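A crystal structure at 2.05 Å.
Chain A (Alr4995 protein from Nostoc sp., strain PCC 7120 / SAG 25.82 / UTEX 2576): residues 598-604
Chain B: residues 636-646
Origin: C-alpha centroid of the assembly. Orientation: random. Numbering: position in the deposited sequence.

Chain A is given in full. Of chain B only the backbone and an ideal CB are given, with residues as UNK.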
# COMPACT_ATOMS: atom_id res chain seq x y z
N GLY A 598 -19.37 9.98 -19.70
CA GLY A 598 -18.92 8.69 -20.21
C GLY A 598 -17.44 8.39 -20.02
O GLY A 598 -16.61 9.26 -19.71
N SER A 599 -17.08 7.12 -20.20
CA SER A 599 -15.69 6.75 -20.21
C SER A 599 -15.50 5.63 -21.24
O SER A 599 -16.46 5.01 -21.71
CB SER A 599 -15.21 6.33 -18.82
OG SER A 599 -15.32 4.93 -18.64
N ILE A 600 -14.24 5.40 -21.58
CA ILE A 600 -13.86 4.36 -22.52
C ILE A 600 -14.28 2.96 -22.05
O ILE A 600 -14.45 2.04 -22.86
CB ILE A 600 -12.33 4.41 -22.77
CG1 ILE A 600 -11.92 3.50 -23.94
CG2 ILE A 600 -11.57 4.08 -21.49
CD1 ILE A 600 -12.64 3.82 -25.24
N ARG A 601 -14.47 2.77 -20.76
CA ARG A 601 -14.85 1.44 -20.29
C ARG A 601 -16.37 1.22 -20.09
O ARG A 601 -16.79 0.14 -19.67
CB ARG A 601 -14.10 1.13 -18.98
CG ARG A 601 -14.54 2.01 -17.84
CD ARG A 601 -14.63 1.22 -16.55
NE ARG A 601 -15.29 -0.06 -16.78
CZ ARG A 601 -15.43 -1.00 -15.86
NH1 ARG A 601 -16.04 -2.14 -16.18
NH2 ARG A 601 -14.97 -0.81 -14.63
N ASP A 602 -17.20 2.21 -20.39
CA ASP A 602 -18.63 2.11 -20.09
C ASP A 602 -19.32 0.94 -20.77
O ASP A 602 -19.12 0.67 -21.97
CB ASP A 602 -19.36 3.39 -20.48
CG ASP A 602 -19.04 4.52 -19.56
OD1 ASP A 602 -18.37 4.30 -18.54
OD2 ASP A 602 -19.46 5.65 -19.86
N ASP A 603 -20.14 0.25 -19.98
CA ASP A 603 -21.02 -0.79 -20.48
C ASP A 603 -22.36 -0.16 -20.85
O ASP A 603 -22.91 0.60 -20.04
CB ASP A 603 -21.21 -1.87 -19.42
CG ASP A 603 -19.94 -2.63 -19.13
OD1 ASP A 603 -19.20 -2.97 -20.09
OD2 ASP A 603 -19.68 -2.90 -17.93
N GLY A 604 -22.87 -0.46 -22.04
CA GLY A 604 -24.15 0.07 -22.51
C GLY A 604 -24.00 1.13 -23.59
O GLY A 604 -23.89 0.80 -24.77
N UNK B 636 -4.67 1.72 -16.45
CA UNK B 636 -5.90 1.78 -15.64
C UNK B 636 -7.23 1.56 -16.39
O UNK B 636 -7.63 0.43 -16.68
CB UNK B 636 -5.96 3.15 -14.95
N UNK B 637 -7.89 2.67 -16.70
CA UNK B 637 -9.22 2.67 -17.31
C UNK B 637 -9.20 2.14 -18.73
O UNK B 637 -10.15 1.51 -19.18
CB UNK B 637 -9.81 4.08 -17.30
N UNK B 638 -8.12 2.40 -19.46
CA UNK B 638 -8.03 1.94 -20.83
C UNK B 638 -7.80 0.44 -20.87
O UNK B 638 -8.29 -0.25 -21.76
CB UNK B 638 -6.91 2.67 -21.57
N UNK B 639 -7.07 -0.07 -19.88
CA UNK B 639 -6.78 -1.49 -19.83
C UNK B 639 -8.06 -2.29 -19.54
O UNK B 639 -8.25 -3.39 -20.09
CB UNK B 639 -5.71 -1.78 -18.77
N UNK B 640 -8.94 -1.75 -18.70
CA UNK B 640 -10.19 -2.44 -18.37
C UNK B 640 -11.10 -2.45 -19.58
O UNK B 640 -11.70 -3.48 -19.90
CB UNK B 640 -10.89 -1.78 -17.18
N UNK B 641 -11.17 -1.31 -20.26
CA UNK B 641 -11.99 -1.18 -21.46
C UNK B 641 -11.53 -2.13 -22.55
O UNK B 641 -12.34 -2.84 -23.17
CB UNK B 641 -11.96 0.26 -21.98
N UNK B 642 -10.23 -2.16 -22.79
CA UNK B 642 -9.63 -3.13 -23.69
C UNK B 642 -9.93 -4.56 -23.23
O UNK B 642 -10.28 -5.42 -24.03
CB UNK B 642 -8.12 -2.90 -23.78
N UNK B 643 -9.80 -4.82 -21.94
CA UNK B 643 -10.09 -6.14 -21.41
C UNK B 643 -11.50 -6.58 -21.73
O UNK B 643 -11.71 -7.70 -22.23
CB UNK B 643 -9.87 -6.16 -19.90
N UNK B 644 -12.48 -5.71 -21.45
CA UNK B 644 -13.90 -5.99 -21.76
C UNK B 644 -14.07 -6.35 -23.22
O UNK B 644 -14.89 -7.18 -23.57
CB UNK B 644 -14.78 -4.79 -21.42
N UNK B 645 -13.30 -5.70 -24.07
CA UNK B 645 -13.49 -5.88 -25.50
C UNK B 645 -12.78 -7.10 -26.07
O UNK B 645 -12.98 -7.40 -27.25
CB UNK B 645 -13.01 -4.63 -26.24
N UNK B 646 -11.96 -7.77 -25.27
CA UNK B 646 -11.05 -8.79 -25.80
C UNK B 646 -11.47 -10.24 -25.51
O UNK B 646 -11.67 -10.60 -24.36
CB UNK B 646 -9.65 -8.56 -25.23

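Chain A passes the helix of chain B as a loop with a type I beta turn from S599(A) to D602(A). Within the turn, S599(A) N and OG hydrogen-bond to D602(A) OD2 and OD1, and R601(A) N to S599(A) OG. I600(A) and R601(A) point toward chain B and offer it mainly carbon and a guanidinium.

Position 636 lies just before the helix and has no chain A atom within reach of its ideal CB. Chain A sets no preference. The residue is M636(B), a selenomethionine, poorly ordered.

At 637 the CB points sideways, 4.5 Å from I600(A) CG2 and 5.2 Å from R601(A) CG. Chain A offers carbon here, so a branched or long apolar side chain would suit it. The residue is L637(B). Its end turns to chain A: CD1 is 3.5 Å from R601(A) CG, CD2 is 3.8 Å from S599(A) CB, and CG is 4.2 Å from I600(A) CG2.

At 638 the CB points away, yet I600(A) CG2 is 4.9 Å from it. A flat ring or a longer chain could reach back over that methyl; a small residue would also be possible. The residue is H638(B). I600(A) CG2 sits over one face of its ring, 3.9 Å from ND1, and ND1 is hydrogen-bonded elsewhere in the structure.

Position 639 faces no chain A atom, and many residues would do. It is S639(B).

At 640 the CB points toward chain A, 4.7 Å from R601(A) CB. The guanidinium lies beyond. An aliphatic chain could lie against its flat face, and an acid could offer charge. The residue is I640(B), which takes the first course: CG2 packs over one face of the guanidinium, 3.6 Å from R601(A) CZ.

At 641 the two stretches come closest by CA, 4.1 Å between R601(A) CA and the CA here. An ideal CB would lie 3.2 Å from I600(A) O, which is tight, and 3.5 Å from R601(A) CA. Glycine fits best, and G641(B) is found. Its CA is 4.0 Å from R601(A) CB.

At 642 the CB points sideways and chain A is not within 5.5 Å of it, so chain A sets no preference. It is V642(B).

At 643 chain A is out of reach, but a CB would be crowded by the O of 639, at 3.2 Å. This favours glycine, and the residue is G643(B).

At 644 the CB points toward chain A, 5.0 Å from D603(A) OD1. That carboxylate and R601(A) O are acceptors, so a polar donor would suit. The residue is N644(B). Its ND2 lies 3.6 Å from R601(A) O and 4.2 Å from D603(A) OD1, contacts without a hydrogen bond.

At 645 the CB points sideways, with no chain A atom near. A long flexible apolar chain could still reach I600(A). The residue is M645(B), a selenomethionine whose CE is 4.4 Å from I600(A) CD1.

Position 646 is clear of chain A, so chain A leaves the choice open. It is T646(B), whose OG1 hydrogen-bonds to V642(B) O at 2.7 Å.

Chain B, residues 636-646: MLHSIGVGNMT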
# COMPACT_ATOMS: atom_id res chain seq x y z
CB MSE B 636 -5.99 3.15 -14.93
CG MSE B 636 -4.86 3.47 -13.94
SE MSE B 636 -5.01 2.58 -12.19
CE MSE B 636 -4.82 4.12 -11.01
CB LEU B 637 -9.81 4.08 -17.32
CG LEU B 637 -11.35 4.13 -17.26
CD1 LEU B 637 -11.79 3.31 -16.05
CD2 LEU B 637 -11.92 5.56 -17.19
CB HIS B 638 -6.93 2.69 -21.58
CG HIS B 638 -7.16 4.16 -21.61
ND1 HIS B 638 -7.86 4.78 -22.62
CD2 HIS B 638 -6.84 5.13 -20.72
CE1 HIS B 638 -7.94 6.08 -22.36
NE2 HIS B 638 -7.33 6.31 -21.21
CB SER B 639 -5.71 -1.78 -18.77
OG SER B 639 -4.47 -1.22 -19.17
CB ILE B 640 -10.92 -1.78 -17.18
CG1 ILE B 640 -10.10 -1.95 -15.90
CG2 ILE B 640 -12.31 -2.39 -16.98
CD1 ILE B 640 -10.68 -1.18 -14.70
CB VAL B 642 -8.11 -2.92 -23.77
CG1 VAL B 642 -7.44 -4.12 -24.38
CG2 VAL B 642 -7.80 -1.67 -24.58
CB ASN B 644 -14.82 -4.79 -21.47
CG ASN B 644 -14.75 -4.29 -20.05
OD1 ASN B 644 -14.42 -5.04 -19.12
ND2 ASN B 644 -15.03 -3.00 -19.87
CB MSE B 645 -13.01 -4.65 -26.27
CG MSE B 645 -13.81 -3.40 -26.03
SE MSE B 645 -12.94 -1.95 -26.99
CE MSE B 645 -13.41 -0.46 -25.83
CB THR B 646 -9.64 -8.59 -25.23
OG1 THR B 646 -9.16 -7.28 -25.57
CG2 THR B 646 -8.69 -9.66 -25.78
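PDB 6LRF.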